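Local coordinates for protein putative alpha-L-fucosidase (PDB 3GZA) that probably hydrolyses alpha-L-fucosidic bonds, releasing L-fucose, at residues Asp216-Gly221 and Tyr229-Thr234; Ile127-Arg132 and Lys164-Leu169; Arg342-Pro347 and Tyr370-Glu375. All coordinates share one frame; numbering follows the deposited sequence. Where two conformers were deposited one is given.

From the N terminus, the first loop to close is that of contact 2, where strand 124-129 of the barrel domain meets helix 148-171 on the segments 127-132 and 164-169. Contact 1 follows, a short closure in which 216-221, carrying strand 218-219, is tied to the loop 229-234. Contact 3 closes last, setting the C-terminal part of helix 327-344 against strand 366-375 of the C-terminal beta domain. The three are in series; none encloses or crosses another. Contacts 1 and 2 reach the same barrel sheet, their centres 25 Å apart. Contact 3 lies on the opposite side of the chain's centre from contact 2, and its nearest atoms are about 6 Å from those of contact 1.

Contact 1 of 3, residues Asp216-Gly221 and Tyr229-Thr234; sequences DFRWGG and YPCWST
R218 reaches across to the loop 229-234 and grips a single backbone oxygen, that of W232, with both terminal nitrogens. At CB the chain turns so that CG stands between the backbone N and the carbonyl carbon (chi1 63°), and from there it runs extended to NE. NE itself bonds to the carbonyl of L255. Beyond CZ, NH1 meets W232 O at 2.9 Å and NH2 meets the same W232 O at 3.1 Å. The oxygen lies near the guanidinium plane, in an end-on fork of two bent bonds, the N-H...O angle being 147° at NH1. NH1 approaches in the carbonyl plane and NH2 nearly in line with the C=O bond. NH1 also donates to V266 O, and NH2 lies 3.5 Å from C231 SG, which is oblique to the guanidinium plane. Arginine suits this buried place because its donors fan out in one plane and can serve several carbonyls. A leucine here removes these donors and would probably leave the carbonyls of W232, V266 and L255 without these partners and 229-234 freer to shift. S233 turns the other way, its hydroxyl bonding to E381, while the backbone of W232 pairs with H257. R218 projects from the short strand 218-219, which pairs in parallel with strand 264-273 in the barrel sheet; its side chain also touches A268 of that strand, and L255 belongs to helix 251-257.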
loop_
_atom_site.group_PDB
_atom_site.type_symbol
_atom_site.label_atom_id
_atom_site.label_comp_id
_atom_site.label_asym_id
_atom_site.label_seq_id
_atom_site.Cartn_x
_atom_site.Cartn_y
_atom_site.Cartn_z
ATOM N N ASP A 216 -30.376 1.838 5.451
ATOM C CA ASP A 216 -31.537 1.309 4.730
ATOM C C ASP A 216 -32.111 0.023 5.315
ATOM O O ASP A 216 -33.202 -0.415 4.917
ATOM C CB ASP A 216 -31.240 1.174 3.258
ATOM C CG ASP A 216 -31.137 2.501 2.548
ATOM O OD1 ASP A 216 -31.502 3.573 3.089
ATOM O OD2 ASP A 216 -30.743 2.455 1.345
ATOM N N PHE A 217 -31.414 -0.537 6.290
ATOM C CA PHE A 217 -31.901 -1.617 7.121
ATOM C C PHE A 217 -31.051 -1.568 8.377
ATOM O O PHE A 217 -30.079 -0.790 8.414
ATOM C CB PHE A 217 -31.909 -2.971 6.399
ATOM C CG PHE A 217 -30.589 -3.413 5.887
ATOM C CD1 PHE A 217 -29.715 -4.009 6.721
ATOM C CD2 PHE A 217 -30.248 -3.250 4.539
ATOM C CE1 PHE A 217 -28.530 -4.420 6.289
ATOM C CE2 PHE A 217 -29.068 -3.669 4.085
ATOM C CZ PHE A 217 -28.213 -4.285 4.944
ATOM N N ARG A 218 -31.408 -2.329 9.407
ATOM C CA ARG A 218 -30.679 -2.291 10.676
ATOM C C ARG A 218 -30.241 -3.684 11.048
ATOM O O ARG A 218 -30.979 -4.625 10.823
ATOM C CB ARG A 218 -31.529 -1.745 11.839
ATOM C CG ARG A 218 -32.771 -2.598 12.174
ATOM C CD ARG A 218 -33.636 -1.931 13.201
ATOM N NE ARG A 218 -34.511 -2.942 13.805
ATOM C CZ ARG A 218 -35.760 -3.216 13.435
ATOM N NH1 ARG A 218 -36.397 -2.472 12.516
ATOM N NH2 ARG A 218 -36.404 -4.199 14.045
ATOM N N TRP A 219 -29.086 -3.774 11.681
ATOM C CA TRP A 219 -28.639 -5.041 12.290
ATOM C C TRP A 219 -29.561 -5.318 13.455
ATOM O O TRP A 219 -29.745 -4.473 14.330
ATOM C CB TRP A 219 -27.194 -4.880 12.774
ATOM C CG TRP A 219 -26.647 -6.088 13.481
ATOM C CD1 TRP A 219 -26.475 -7.298 12.967
ATOM C CD2 TRP A 219 -26.187 -6.136 14.829
ATOM N NE1 TRP A 219 -25.928 -8.138 13.894
ATOM C CE2 TRP A 219 -25.728 -7.449 15.050
ATOM C CE3 TRP A 219 -26.093 -5.201 15.849
ATOM C CZ2 TRP A 219 -25.206 -7.853 16.240
ATOM C CZ3 TRP A 219 -25.597 -5.606 17.055
ATOM C CH2 TRP A 219 -25.154 -6.926 17.241
ATOM N N GLY A 220 -30.129 -6.520 13.480
ATOM C CA GLY A 220 -31.104 -6.928 14.486
ATOM C C GLY A 220 -30.616 -7.241 15.883
ATOM O O GLY A 220 -31.324 -7.927 16.627
ATOM N N GLY A 221 -29.438 -6.759 16.246
ATOM C CA GLY A 221 -29.003 -6.837 17.659
ATOM C C GLY A 221 -28.224 -8.063 18.114
ATOM O O GLY A 221 -27.892 -8.147 19.312
ATOM N N TYR A 229 -39.341 -10.874 19.016
ATOM C CA TYR A 229 -40.737 -10.717 18.615
ATOM C C TYR A 229 -41.510 -9.914 19.667
ATOM O O TYR A 229 -41.372 -10.209 20.855
ATOM C CB TYR A 229 -41.368 -12.110 18.328
ATOM C CG TYR A 229 -42.732 -11.909 17.683
ATOM C CD1 TYR A 229 -42.823 -11.715 16.303
ATOM C CD2 TYR A 229 -43.889 -11.859 18.437
ATOM C CE1 TYR A 229 -44.003 -11.449 15.710
ATOM C CE2 TYR A 229 -45.123 -11.576 17.848
ATOM C CZ TYR A 229 -45.168 -11.381 16.466
ATOM O OH TYR A 229 -46.367 -11.114 15.862
ATOM N N PRO A 230 -42.319 -8.917 19.243
ATOM C CA PRO A 230 -42.589 -8.476 17.869
ATOM C C PRO A 230 -41.370 -7.848 17.215
ATOM O O PRO A 230 -40.422 -7.441 17.916
ATOM C CB PRO A 230 -43.701 -7.431 18.044
ATOM C CG PRO A 230 -43.538 -6.927 19.392
ATOM C CD PRO A 230 -43.085 -8.104 20.208
ATOM N N CYS A 231 -41.356 -7.823 15.887
ATOM C CA CYS A 231 -40.277 -7.182 15.138
ATOM C C CYS A 231 -40.885 -6.311 14.032
ATOM O O CYS A 231 -41.465 -6.819 13.090
ATOM C CB CYS A 231 -39.300 -8.179 14.522
ATOM S SG CYS A 231 -37.914 -7.380 13.737
ATOM N N TRP A 232 -40.779 -4.991 14.210
ATOM C CA TRP A 232 -41.333 -3.998 13.293
ATOM C C TRP A 232 -40.239 -3.445 12.422
ATOM O O TRP A 232 -39.093 -3.401 12.809
ATOM C CB TRP A 232 -41.930 -2.826 14.107
ATOM C CG TRP A 232 -42.831 -3.260 15.207
ATOM C CD1 TRP A 232 -42.504 -3.350 16.551
ATOM C CD2 TRP A 232 -44.199 -3.613 15.110
ATOM N NE1 TRP A 232 -43.579 -3.775 17.258
ATOM C CE2 TRP A 232 -44.639 -3.955 16.414
ATOM C CE3 TRP A 232 -45.101 -3.684 14.056
ATOM C CZ2 TRP A 232 -45.940 -4.354 16.682
ATOM C CZ3 TRP A 232 -46.398 -4.120 14.317
ATOM C CH2 TRP A 232 -46.815 -4.420 15.621
ATOM N N SER A 233 -40.607 -2.954 11.253
ATOM C CA SER A 233 -39.655 -2.354 10.326
ATOM C C SER A 233 -39.407 -0.893 10.581
ATOM O O SER A 233 -38.399 -0.357 10.136
ATOM C CB SER A 233 -40.156 -2.424 8.878
ATOM O OG SER A 233 -40.217 -3.770 8.442
ATOM N N THR A 234 -40.334 -0.262 11.284
ATOM C CA THR A 234 -40.301 1.144 11.595
ATOM C C THR A 234 -39.330 1.443 12.739
ATOM O O THR A 234 -39.033 0.576 13.580
ATOM C CB THR A 234 -41.691 1.657 11.813
ATOM O OG1 THR A 234 -42.416 0.812 12.723
ATOM C CG2 THR A 234 -42.426 1.734 10.473
#

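Contact 2 of 3, residues Ile127-Arg132 and Lys164-Leu169. With EDO (1,2-ethanediol), chain K.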
loop_
_atom_site.group_PDB
_atom_site.type_symbol
_atom_site.label_atom_id
_atom_site.label_comp_id
_atom_site.label_asym_id
_atom_site.label_seq_id
_atom_site.Cartn_x
_atom_site.Cartn_y
_atom_site.Cartn_z
ATOM N N ILE A 127 -21.832 -5.538 -2.326
ATOM C CA ILE A 127 -20.409 -5.417 -1.985
ATOM C C ILE A 127 -20.262 -4.904 -0.560
ATOM O O ILE A 127 -20.936 -3.941 -0.161
ATOM C CB ILE A 127 -19.667 -4.524 -2.969
ATOM C CG1 ILE A 127 -19.669 -5.111 -4.408
ATOM C CG2 ILE A 127 -18.207 -4.414 -2.509
ATOM C CD1 ILE A 127 -19.075 -4.224 -5.507
ATOM N N TYR A 128 -19.418 -5.563 0.207
ATOM C CA TYR A 128 -19.074 -5.155 1.564
ATOM C C TYR A 128 -17.704 -4.490 1.509
ATOM O O TYR A 128 -16.761 -4.994 0.850
ATOM C CB TYR A 128 -19.070 -6.396 2.448
ATOM C CG TYR A 128 -18.585 -6.364 3.878
ATOM C CD1 TYR A 128 -17.272 -6.054 4.215
ATOM C CD2 TYR A 128 -19.457 -6.688 4.910
ATOM C CE1 TYR A 128 -16.850 -6.063 5.521
ATOM C CE2 TYR A 128 -19.030 -6.718 6.211
ATOM C CZ TYR A 128 -17.716 -6.389 6.514
ATOM O OH TYR A 128 -17.294 -6.457 7.831
ATOM N N ILE A 129 -17.579 -3.397 2.227
ATOM C CA ILE A 129 -16.337 -2.620 2.224
ATOM C C ILE A 129 -15.996 -2.322 3.676
ATOM O O ILE A 129 -16.774 -1.685 4.383
ATOM C CB ILE A 129 -16.542 -1.281 1.452
ATOM C CG1 ILE A 129 -17.090 -1.549 0.052
ATOM C CG2 ILE A 129 -15.177 -0.523 1.372
ATOM C CD1 ILE A 129 -17.476 -0.266 -0.721
ATOM N N GLY A 130 -14.808 -2.734 4.102
ATOM C CA GLY A 130 -14.327 -2.457 5.450
ATOM C C GLY A 130 -13.385 -1.265 5.403
ATOM O O GLY A 130 -12.308 -1.314 4.777
ATOM N N ILE A 131 -13.796 -0.146 5.978
ATOM C CA ILE A 131 -12.987 1.075 6.084
ATOM C C ILE A 131 -12.647 1.428 7.535
ATOM O O ILE A 131 -11.890 2.356 7.797
ATOM C CB ILE A 131 -13.705 2.313 5.447
ATOM C CG1 ILE A 131 -14.978 2.725 6.194
ATOM C CG2 ILE A 131 -14.034 2.051 3.996
ATOM C CD1 ILE A 131 -15.503 4.006 5.693
ATOM N N ARG A 132 -13.205 0.675 8.495
ATOM C CA ARG A 132 -13.036 0.971 9.901
ATOM C C ARG A 132 -11.669 0.553 10.452
ATOM O O ARG A 132 -11.122 1.222 11.349
ATOM C CB ARG A 132 -14.165 0.251 10.671
ATOM C CG ARG A 132 -14.187 0.509 12.141
ATOM C CD ARG A 132 -15.436 -0.031 12.813
ATOM N NE ARG A 132 -15.506 0.433 14.207
ATOM C CZ ARG A 132 -16.175 -0.193 15.180
ATOM N NH1 ARG A 132 -16.858 -1.293 14.926
ATOM N NH2 ARG A 132 -16.198 0.288 16.407
ATOM N N LYS A 164 -12.802 7.199 -3.025
ATOM C CA LYS A 164 -12.378 6.694 -4.338
ATOM C C LYS A 164 -12.588 5.186 -4.501
ATOM O O LYS A 164 -13.008 4.751 -5.577
ATOM C CB LYS A 164 -10.942 7.086 -4.631
ATOM C CG LYS A 164 -10.776 8.570 -4.939
ATOM C CD LYS A 164 -9.323 8.886 -5.150
ATOM C CE LYS A 164 -9.060 10.315 -5.566
ATOM N NZ LYS A 164 -7.549 10.476 -5.709
HETATM N N MSE A 165 -12.341 4.411 -3.466
HETATM C CA MSE A 165 -12.576 2.966 -3.498
HETATM C C MSE A 165 -14.061 2.697 -3.711
HETATM O O MSE A 165 -14.444 1.893 -4.554
HETATM C CB MSE A 165 -12.081 2.262 -2.242
HETATM C CG MSE A 165 -10.543 2.211 -2.119
HETATM SE SE MSE A 165 -9.967 1.086 -0.669
HETATM C CE MSE A 165 -10.574 2.045 0.829
ATOM N N VAL A 166 -14.891 3.416 -2.961
ATOM C CA VAL A 166 -16.346 3.276 -3.084
ATOM C C VAL A 166 -16.767 3.644 -4.481
ATOM O O VAL A 166 -17.608 2.995 -5.068
ATOM C CB VAL A 166 -17.059 4.074 -1.996
ATOM C CG1 VAL A 166 -18.596 4.128 -2.188
ATOM C CG2 VAL A 166 -16.751 3.509 -0.596
ATOM N N THR A 167 -16.167 4.673 -5.036
ATOM C CA THR A 167 -16.541 5.101 -6.395
ATOM C C THR A 167 -16.213 3.987 -7.395
ATOM O O THR A 167 -17.030 3.683 -8.292
ATOM C CB THR A 167 -15.837 6.414 -6.784
ATOM O OG1 THR A 167 -16.212 7.440 -5.858
ATOM C CG2 THR A 167 -16.263 6.895 -8.201
ATOM N N GLU A 168 -15.041 3.391 -7.274
ATOM C CA GLU A 168 -14.681 2.289 -8.201
ATOM C C GLU A 168 -15.715 1.187 -8.113
ATOM O O GLU A 168 -16.178 0.644 -9.143
ATOM C CB GLU A 168 -13.288 1.722 -7.877
ATOM C CG GLU A 168 -12.152 2.650 -8.197
ATOM C CD GLU A 168 -10.784 2.084 -7.895
ATOM O OE1 GLU A 168 -10.675 1.198 -7.035
ATOM O OE2 GLU A 168 -9.803 2.588 -8.521
ATOM N N LEU A 169 -16.006 0.769 -6.887
ATOM C CA LEU A 169 -16.930 -0.345 -6.651
ATOM C C LEU A 169 -18.343 -0.066 -7.096
ATOM O O LEU A 169 -19.058 -0.988 -7.525
ATOM C CB LEU A 169 -16.832 -0.808 -5.208
ATOM C CG LEU A 169 -15.471 -1.422 -4.832
ATOM C CD1 LEU A 169 -15.194 -1.442 -3.309
ATOM C CD2 LEU A 169 -15.220 -2.841 -5.477
HETATM C C1 EDO K . -6.820 9.907 -1.771
HETATM O O1 EDO K . -7.118 10.833 -2.888
HETATM C C2 EDO K . -6.369 8.603 -2.498
HETATM O O2 EDO K . -5.003 8.599 -2.799
#
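A beta-alpha-beta crossover of the TIM-type barrel, from strand 124-129 through helix 148-171 to the parallel, paired strand 178-181, brings I127 and I129 against V166 and L169. The helix runs nearly antiparallel to the strand, at 172°, with the axes of the two short segments 10.6 Å apart. I129 and L169 reach toward each other tip to tip, CD1 of I129 lying 3.6 Å from CD1 of L169. The same I129 CD1 meets CG2 of V166 at 3.8 Å, the two side chains crossing at about a right angle. Having CG1 anti to the carbonyl carbon (chi1 -54°) and an extended end lets I129 send its CD1 to both partners. Two residues back, on the same side of the strand, I127 crosses L169 at a slant, its CD1 4.1 Å from L169 CD2 and 3.8 Å from L169 O. Beta-branched isoleucine suits an extended strand, and its CD1 reaches the helix, where V166 and L169 offer methyl groups. I179 and F181 extend the apolar layer. Apart from this seam, K164 NZ donates to O1 of a 1,2-ethanediol (2.9 Å), probably from the crystallisation liquor. With only hydrocarbon side chains meeting, cohesion depends on close fit and exclusion of water.

Contact 3 of 3, residues Arg342-Pro347 and Tyr370-Glu375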
loop_
_atom_site.group_PDB
_atom_site.type_symbol
_atom_site.label_atom_id
_atom_site.label_comp_id
_atom_site.label_asym_id
_atom_site.label_seq_id
_atom_site.Cartn_x
_atom_site.Cartn_y
_atom_site.Cartn_z
ATOM N N ARG A 342 -39.616 -28.099 1.589
ATOM C CA ARG A 342 -40.442 -29.187 2.094
ATOM C C ARG A 342 -41.539 -28.696 3.054
ATOM O O ARG A 342 -42.705 -29.144 2.985
ATOM C CB ARG A 342 -39.593 -30.223 2.813
ATOM C CG ARG A 342 -40.347 -31.517 3.024
ATOM C CD ARG A 342 -39.563 -32.490 3.883
ATOM N NE ARG A 342 -39.475 -32.032 5.266
ATOM C CZ ARG A 342 -40.422 -32.171 6.187
ATOM N NH1 ARG A 342 -41.555 -32.819 5.932
ATOM N NH2 ARG A 342 -40.218 -31.678 7.405
ATOM N N ARG A 343 -41.179 -27.783 3.948
ATOM C CA ARG A 343 -42.139 -27.311 4.931
ATOM C C ARG A 343 -43.151 -26.324 4.373
ATOM O O ARG A 343 -44.357 -26.469 4.638
ATOM C CB ARG A 343 -41.443 -26.622 6.105
ATOM C CG ARG A 343 -40.500 -27.516 6.846
ATOM C CD ARG A 343 -39.993 -26.843 8.084
ATOM N NE ARG A 343 -39.014 -27.679 8.765
ATOM C CZ ARG A 343 -38.474 -27.381 9.939
ATOM N NH1 ARG A 343 -38.807 -26.284 10.577
ATOM N NH2 ARG A 343 -37.586 -28.200 10.480
ATOM N N PHE A 344 -42.682 -25.380 3.561
ATOM C CA PHE A 344 -43.497 -24.245 3.238
ATOM C C PHE A 344 -43.830 -23.982 1.784
ATOM O O PHE A 344 -44.532 -23.027 1.527
ATOM C CB PHE A 344 -42.859 -22.981 3.853
ATOM C CG PHE A 344 -42.555 -23.095 5.331
ATOM C CD1 PHE A 344 -43.567 -23.368 6.230
ATOM C CD2 PHE A 344 -41.268 -22.914 5.813
ATOM C CE1 PHE A 344 -43.295 -23.472 7.601
ATOM C CE2 PHE A 344 -40.990 -23.024 7.150
ATOM C CZ PHE A 344 -42.019 -23.298 8.044
ATOM N N SER A 345 -43.421 -24.814 0.833
ATOM C CA SER A 345 -43.695 -24.463 -0.557
ATOM C C SER A 345 -45.107 -24.773 -1.007
ATOM O O SER A 345 -45.650 -24.068 -1.871
ATOM C CB SER A 345 -42.702 -25.111 -1.514
ATOM O OG SER A 345 -42.914 -26.498 -1.583
ATOM N N SER A 346 -45.728 -25.767 -0.382
ATOM C CA SER A 346 -47.055 -26.197 -0.780
ATOM C C SER A 346 -48.015 -26.247 0.403
ATOM O O SER A 346 -48.063 -27.214 1.121
ATOM C CB SER A 346 -46.944 -27.548 -1.478
ATOM O OG SER A 346 -46.079 -27.429 -2.609
ATOM N N PRO A 347 -48.800 -25.176 0.600
ATOM C CA PRO A 347 -49.744 -25.175 1.723
ATOM C C PRO A 347 -50.969 -26.039 1.549
ATOM O O PRO A 347 -51.294 -26.453 0.437
ATOM C CB PRO A 347 -50.230 -23.732 1.766
ATOM C CG PRO A 347 -50.108 -23.257 0.405
ATOM C CD PRO A 347 -48.862 -23.901 -0.137
ATOM N N TYR A 370 -48.969 -25.194 11.440
ATOM C CA TYR A 370 -48.265 -23.989 11.049
ATOM C C TYR A 370 -49.136 -23.131 10.180
ATOM O O TYR A 370 -50.027 -23.595 9.492
ATOM C CB TYR A 370 -47.065 -24.279 10.145
ATOM C CG TYR A 370 -45.734 -24.646 10.706
ATOM C CD1 TYR A 370 -44.775 -23.687 10.929
ATOM C CD2 TYR A 370 -45.384 -25.970 10.897
ATOM C CE1 TYR A 370 -43.530 -24.015 11.386
ATOM C CE2 TYR A 370 -44.121 -26.313 11.349
ATOM C CZ TYR A 370 -43.199 -25.336 11.591
ATOM O OH TYR A 370 -41.922 -25.655 12.000
ATOM N N CYS A 371 -48.892 -21.831 10.269
ATOM C CA CYS A 371 -49.545 -20.838 9.428
ATOM C C CYS A 371 -48.511 -19.820 9.009
ATOM O O CYS A 371 -47.554 -19.585 9.742
ATOM C CB CYS A 371 -50.638 -20.083 10.180
ATOM S SG CYS A 371 -52.113 -20.995 10.523
ATOM N N ILE A 372 -48.714 -19.202 7.852
ATOM C CA ILE A 372 -47.880 -18.112 7.395
ATOM C C ILE A 372 -48.845 -16.981 7.117
ATOM O O ILE A 372 -49.937 -17.229 6.619
ATOM C CB ILE A 372 -47.053 -18.493 6.147
ATOM C CG1 ILE A 372 -45.923 -19.443 6.576
ATOM C CG2 ILE A 372 -46.507 -17.263 5.412
ATOM C CD1 ILE A 372 -45.014 -19.850 5.464
ATOM N N ILE A 373 -48.455 -15.767 7.519
ATOM C CA ILE A 373 -49.237 -14.562 7.242
ATOM C C ILE A 373 -48.270 -13.570 6.645
ATOM O O ILE A 373 -47.144 -13.455 7.116
ATOM C CB ILE A 373 -49.807 -13.909 8.499
ATOM C CG1 ILE A 373 -50.352 -14.952 9.479
ATOM C CG2 ILE A 373 -50.881 -12.811 8.110
ATOM C CD1 ILE A 373 -50.648 -14.381 10.877
ATOM N N GLN A 374 -48.682 -12.892 5.583
ATOM C CA GLN A 374 -47.855 -11.860 4.958
ATOM C C GLN A 374 -48.690 -10.649 4.618
ATOM O O GLN A 374 -49.775 -10.795 4.053
ATOM C CB GLN A 374 -47.220 -12.360 3.655
ATOM C CG GLN A 374 -46.315 -13.559 3.752
ATOM C CD GLN A 374 -45.590 -13.810 2.444
ATOM O OE1 GLN A 374 -46.035 -14.634 1.651
ATOM N NE2 GLN A 374 -44.527 -13.057 2.170
ATOM N N GLU A 375 -48.191 -9.464 4.979
ATOM C CA GLU A 375 -48.791 -8.211 4.569
ATOM C C GLU A 375 -48.146 -7.769 3.250
ATOM O O GLU A 375 -47.053 -8.214 2.917
ATOM C CB GLU A 375 -48.583 -7.121 5.617
ATOM C CG GLU A 375 -49.296 -7.356 6.913
ATOM C CD GLU A 375 -49.135 -6.197 7.893
ATOM O OE1 GLU A 375 -48.148 -6.250 8.637
ATOM O OE2 GLU A 375 -50.018 -5.274 7.928
#
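F344 presents the edge of its ring to one face of Y370, its CE1 lying 3.6 Å from Y370 CD1. The planes stand at 77° with centroids 5.3 Å apart, a T-shaped (edge-to-face) pair, and CZ continues the contact with Y370 CE1 at 3.7 Å. Because CE1 sits toward the rim of the tyrosine ring, the C-H edge meets the pi cloud off its centre. With CG anti to the carbonyl carbon (chi1 -52°), the phenyl group is carried from helix 327-344 to the strand. I372, two residues along on the same side of strand 366-375, supports the same ring: its CD1 comes to 3.9 Å from F344 CD1, approaching obliquely. The F344 ring is thus flanked by CB of R343, its neighbour in sequence, over the centre of one face and by I372 CD1 on the other side, while its edge meets Y370, a setting suited to a flat hydrocarbon side chain.

The contact joins the C-terminal part of helix 327-344 to an inner strand of the four-stranded antiparallel sheet in the C-terminal beta domain, whose sequence resembles F5/8 type C domains. I410 of the next strand, 409-418, touches both F344 and Y370. Helix 296-304 also contributes Y303 and E304 against F344. The polar ends gather on E304: tyrosine suits position 370 because, besides a ring face for F344, it has a hydroxyl to hydrogen-bond this carboxylate. E304 also forms a salt bridge with R343 NH1, while R343 NE pairs with E339.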